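Local coordinates for protein endo-pectate lyase (Erwinia chrysanthemi, PDB 3B4N) that probably cleaves polygalacturonate and methylated pectins by endo-acting, calcium-dependent elimination, leaving unsaturated galacturonosyl ends, at residues A[307-313]-A[324-329]. Sequence-based numbering, arbitrary orientation.
Sequences PVCEEFK and KYGEKW
Lys324 lays its aliphatic chain alongside the Phe312 ring, with CG 3.5 Å from Phe312 CE1. The two side chains point the same way on one face of a beta hairpin, strand 309-313 against strand 323-327. This hairpin ends a sheet of the right-handed parallel beta-helix: strand 309-313 pairs in parallel with strand 276-284, and strand 323-327 is the antiparallel edge. The Lys324 chain is fully extended, with CG anti to the backbone N (chi1 -176°), which carries the ammonium past the ring to Glu310. There Lys324 NZ forms a salt bridge with Glu310 OE2 at 3.4 Å, and one water bridges the same two atoms.

A classic beta bulge shifts the register. Two residues, Tyr325 and Gly326, stand opposite the single Glu311, whose carbonyl O accepts a bond from Tyr325 N (2.8 Å) and a weak one from Gly326 N.

On the other face, Lys328 crosses Glu311 at about a right angle, its CG 3.4 Å from Glu311 CD. The carboxylate itself is held by Arg285 and Thr331. Cys309 ties the hairpin to Cys334 by a disulfide.

At the open end of the hairpin, away from its turn, Glu327 packs its carboxylate against Pro307. Glu327 OE2 accepts a hydrogen bond from Val308 N at 2.8 Å; the N-H comes in well out of the carboxylate plane. A water gives one hydrogen to Glu327 OE2 and the other to Lys328 O, and accepts from Cys309 N at 2.9 Å.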
ATOM      1  N   PRO A 307     -12.910   8.384 -10.559  1.00 12.81           N
ATOM      2  CA  PRO A 307     -12.034   8.786 -11.659  1.00 13.04           C
ATOM      3  C   PRO A 307     -10.671   8.182 -11.302  1.00 12.57           C
ATOM      4  O   PRO A 307     -10.317   8.096 -10.121  1.00 13.54           O
ATOM      5  CB  PRO A 307     -12.054  10.316 -11.587  1.00 14.56           C
ATOM      6  CG  PRO A 307     -12.470  10.618 -10.190  1.00 15.97           C
ATOM      7  CD  PRO A 307     -13.474   9.552  -9.863  1.00 13.62           C
ATOM      8  N   VAL A 308      -9.918   7.743 -12.300  1.00 11.85           N
ATOM      9  CA  VAL A 308      -8.628   7.121 -12.027  1.00 11.66           C
ATOM     10  C   VAL A 308      -7.495   8.143 -12.064  1.00 12.03           C
ATOM     11  O   VAL A 308      -7.007   8.559 -11.012  1.00 13.94           O
ATOM     12  CB  VAL A 308      -8.403   5.942 -13.005  1.00 10.78           C
ATOM     13  CG1 VAL A 308      -7.043   5.299 -12.780  1.00 11.01           C
ATOM     14  CG2 VAL A 308      -9.511   4.909 -12.788  1.00 13.28           C
ATOM     15  N   CYS A 309      -7.096   8.580 -13.248  1.00 12.46           N
ATOM     16  CA  CYS A 309      -6.014   9.559 -13.346  1.00 11.42           C
ATOM     17  C   CYS A 309      -6.577  10.937 -13.637  1.00 12.00           C
ATOM     18  O   CYS A 309      -7.335  11.117 -14.586  1.00 11.38           O
ATOM     19  CB  CYS A 309      -5.047   9.156 -14.456  1.00 12.54           C
ATOM     20  SG  CYS A 309      -3.506  10.128 -14.591  1.00 14.56           S
ATOM     21  N   GLU A 310      -6.221  11.909 -12.809  1.00 10.59           N
ATOM     22  CA  GLU A 310      -6.688  13.273 -13.011  1.00 11.70           C
ATOM     23  C   GLU A 310      -5.492  14.183 -13.202  1.00 11.26           C
ATOM     24  O   GLU A 310      -4.466  14.028 -12.531  1.00 10.60           O
ATOM     25  CB  GLU A 310      -7.520  13.750 -11.817  1.00 11.95           C
ATOM     26  CG  GLU A 310      -8.803  12.947 -11.615  1.00 14.91           C
ATOM     27  CD  GLU A 310      -9.632  13.438 -10.453  1.00 16.53           C
ATOM     28  OE1 GLU A 310      -9.065  13.676  -9.369  1.00 18.20           O
ATOM     29  OE2 GLU A 310     -10.862  13.582 -10.624  1.00 19.05           O
ATOM     30  N   GLU A 311      -5.625  15.118 -14.138  1.00 11.20           N
ATOM     31  CA  GLU A 311      -4.564  16.079 -14.431  1.00 10.66           C
ATOM     32  C   GLU A 311      -4.830  17.391 -13.710  1.00 10.40           C
ATOM     33  O   GLU A 311      -5.977  17.840 -13.620  1.00 11.17           O
ATOM     34  CB  GLU A 311      -4.459  16.307 -15.941  1.00 11.00           C
ATOM     35  CG  GLU A 311      -3.855  15.102 -16.652  1.00 12.40           C
ATOM     36  CD  GLU A 311      -3.747  15.247 -18.156  1.00 14.11           C
ATOM     37  OE1 GLU A 311      -3.165  14.335 -18.780  1.00 14.22           O
ATOM     38  OE2 GLU A 311      -4.235  16.247 -18.724  1.00 14.79           O
ATOM     39  N   PHE A 312      -3.757  17.971 -13.176  1.00  9.51           N
ATOM     40  CA  PHE A 312      -3.800  19.228 -12.428  1.00 10.17           C
ATOM     41  C   PHE A 312      -2.670  20.127 -12.876  1.00 10.16           C
ATOM     42  O   PHE A 312      -1.766  19.705 -13.595  1.00 10.13           O
ATOM     43  CB  PHE A 312      -3.540  18.985 -10.941  1.00  9.81           C
ATOM     44  CG  PHE A 312      -4.584  18.183 -10.244  1.00 10.25           C
ATOM     45  CD1 PHE A 312      -5.585  18.811  -9.511  1.00 11.65           C
ATOM     46  CD2 PHE A 312      -4.540  16.792 -10.274  1.00 10.83           C
ATOM     47  CE1 PHE A 312      -6.528  18.074  -8.813  1.00 10.76           C
ATOM     48  CE2 PHE A 312      -5.478  16.040  -9.581  1.00 11.51           C
ATOM     49  CZ  PHE A 312      -6.476  16.678  -8.846  1.00 11.83           C
ATOM     50  N   LYS A 313      -2.723  21.371 -12.408  1.00 12.23           N
ATOM     51  CA  LYS A 313      -1.659  22.325 -12.656  1.00 12.66           C
ATOM     52  C   LYS A 313      -1.011  22.469 -11.285  1.00 13.19           C
ATOM     53  O   LYS A 313      -1.686  22.819 -10.318  1.00 13.22           O
ATOM     54  CB  LYS A 313      -2.196  23.691 -13.087  1.00 13.88           C
ATOM     55  CG  LYS A 313      -1.077  24.686 -13.418  1.00 16.84           C
ATOM     56  CD  LYS A 313      -1.602  26.109 -13.590  1.00 19.41           C
ATOM     57  CE  LYS A 313      -2.005  26.710 -12.258  1.00 21.50           C
ATOM     58  NZ  LYS A 313      -2.457  28.129 -12.396  1.00 24.42           N
ATOM     59  N   LYS A 324      -7.619  22.064 -11.387  1.00 14.99           N
ATOM     60  CA  LYS A 324      -7.947  20.671 -11.674  1.00 15.15           C
ATOM     61  C   LYS A 324      -8.529  20.613 -13.080  1.00 13.94           C
ATOM     62  O   LYS A 324      -9.536  21.266 -13.359  1.00 15.44           O
ATOM     63  CB  LYS A 324      -8.976  20.154 -10.670  1.00 15.92           C
ATOM     64  CG  LYS A 324      -9.314  18.681 -10.832  1.00 19.28           C
ATOM     65  CD  LYS A 324     -10.401  18.276  -9.856  1.00 23.12           C
ATOM     66  CE  LYS A 324     -10.721  16.801  -9.956  1.00 25.64           C
ATOM     67  NZ  LYS A 324     -11.774  16.441  -8.965  1.00 27.06           N
ATOM     68  N   TYR A 325      -7.903  19.836 -13.962  1.00 12.10           N
ATOM     69  CA  TYR A 325      -8.378  19.730 -15.342  1.00 11.53           C
ATOM     70  C   TYR A 325      -9.352  18.570 -15.560  1.00 13.07           C
ATOM     71  O   TYR A 325     -10.157  18.596 -16.490  1.00 14.96           O
ATOM     72  CB  TYR A 325      -7.189  19.598 -16.294  1.00 12.54           C
ATOM     73  CG  TYR A 325      -6.226  20.767 -16.229  1.00 12.67           C
ATOM     74  CD1 TYR A 325      -4.884  20.579 -15.892  1.00 12.44           C
ATOM     75  CD2 TYR A 325      -6.651  22.062 -16.526  1.00 14.02           C
ATOM     76  CE1 TYR A 325      -3.992  21.651 -15.857  1.00 13.64           C
ATOM     77  CE2 TYR A 325      -5.772  23.136 -16.489  1.00 15.19           C
ATOM     78  CZ  TYR A 325      -4.442  22.929 -16.156  1.00 13.95           C
ATOM     79  OH  TYR A 325      -3.566  23.998 -16.118  1.00 16.49           O
ATOM     80  N   GLY A 326      -9.268  17.552 -14.711  1.00 13.13           N
ATOM     81  CA  GLY A 326     -10.179  16.425 -14.824  1.00 13.63           C
ATOM     82  C   GLY A 326      -9.556  15.075 -15.112  1.00 12.79           C
ATOM     83  O   GLY A 326      -8.343  14.957 -15.321  1.00 13.07           O
ATOM     84  N   GLU A 327     -10.403  14.049 -15.116  1.00 13.38           N
ATOM     85  CA  GLU A 327      -9.963  12.688 -15.399  1.00 13.00           C
ATOM     86  C   GLU A 327      -9.611  12.540 -16.871  1.00 14.33           C
ATOM     87  O   GLU A 327     -10.329  13.029 -17.749  1.00 14.81           O
ATOM     88  CB  GLU A 327     -11.051  11.679 -15.037  1.00 13.56           C
ATOM     89  CG  GLU A 327     -10.698  10.257 -15.464  1.00 14.29           C
ATOM     90  CD  GLU A 327     -11.701   9.226 -14.989  1.00 17.30           C
ATOM     91  OE1 GLU A 327     -12.905   9.549 -14.925  1.00 18.90           O
ATOM     92  OE2 GLU A 327     -11.284   8.084 -14.694  1.00 14.78           O
ATOM     93  N   LYS A 328      -8.502  11.860 -17.131  1.00 12.62           N
ATOM     94  CA  LYS A 328      -8.015  11.651 -18.487  1.00 13.05           C
ATOM     95  C   LYS A 328      -7.619  10.202 -18.715  1.00 14.48           C
ATOM     96  O   LYS A 328      -7.257   9.481 -17.774  1.00 14.25           O
ATOM     97  CB  LYS A 328      -6.779  12.512 -18.750  1.00 13.55           C
ATOM     98  CG  LYS A 328      -6.923  13.984 -18.409  1.00 14.84           C
ATOM     99  CD  LYS A 328      -7.919  14.684 -19.315  1.00 17.58           C
ATOM    100  CE  LYS A 328      -7.936  16.173 -19.012  1.00 19.17           C
ATOM    101  NZ  LYS A 328      -8.942  16.904 -19.835  1.00 21.62           N
ATOM    102  N   TRP A 329      -7.674   9.791 -19.976  1.00 14.61           N
ATOM    103  CA  TRP A 329      -7.284   8.448 -20.378  1.00 14.90           C
ATOM    104  C   TRP A 329      -6.361   8.568 -21.571  1.00 15.23           C
ATOM    105  O   TRP A 329      -6.562   9.420 -22.435  1.00 15.43           O
ATOM    106  CB  TRP A 329      -8.489   7.608 -20.806  1.00 15.91           C
ATOM    107  CG  TRP A 329      -9.522   7.414 -19.765  1.00 15.79           C
ATOM    108  CD1 TRP A 329     -10.632   8.178 -19.564  1.00 16.80           C
ATOM    109  CD2 TRP A 329      -9.565   6.374 -18.786  1.00 15.51           C
ATOM    110  NE1 TRP A 329     -11.371   7.676 -18.525  1.00 17.21           N
ATOM    111  CE2 TRP A 329     -10.739   6.566 -18.026  1.00 15.12           C
ATOM    112  CE3 TRP A 329      -8.723   5.293 -18.476  1.00 16.20           C
ATOM    113  CZ2 TRP A 329     -11.099   5.721 -16.975  1.00 17.38           C
ATOM    114  CZ3 TRP A 329      -9.080   4.451 -17.428  1.00 17.59           C
ATOM    115  CH2 TRP A 329     -10.260   4.671 -16.690  1.00 16.92           C
TER
HETATM  116  O   HOH W   1      -8.264   7.818 -15.786  1.00 13.42           O
HETATM  117  O   HOH W   2      -9.478  15.121  -7.017  1.00 33.41           O
HETATM  118  O   HOH W   3     -12.392  13.956  -8.580  1.00 46.23           O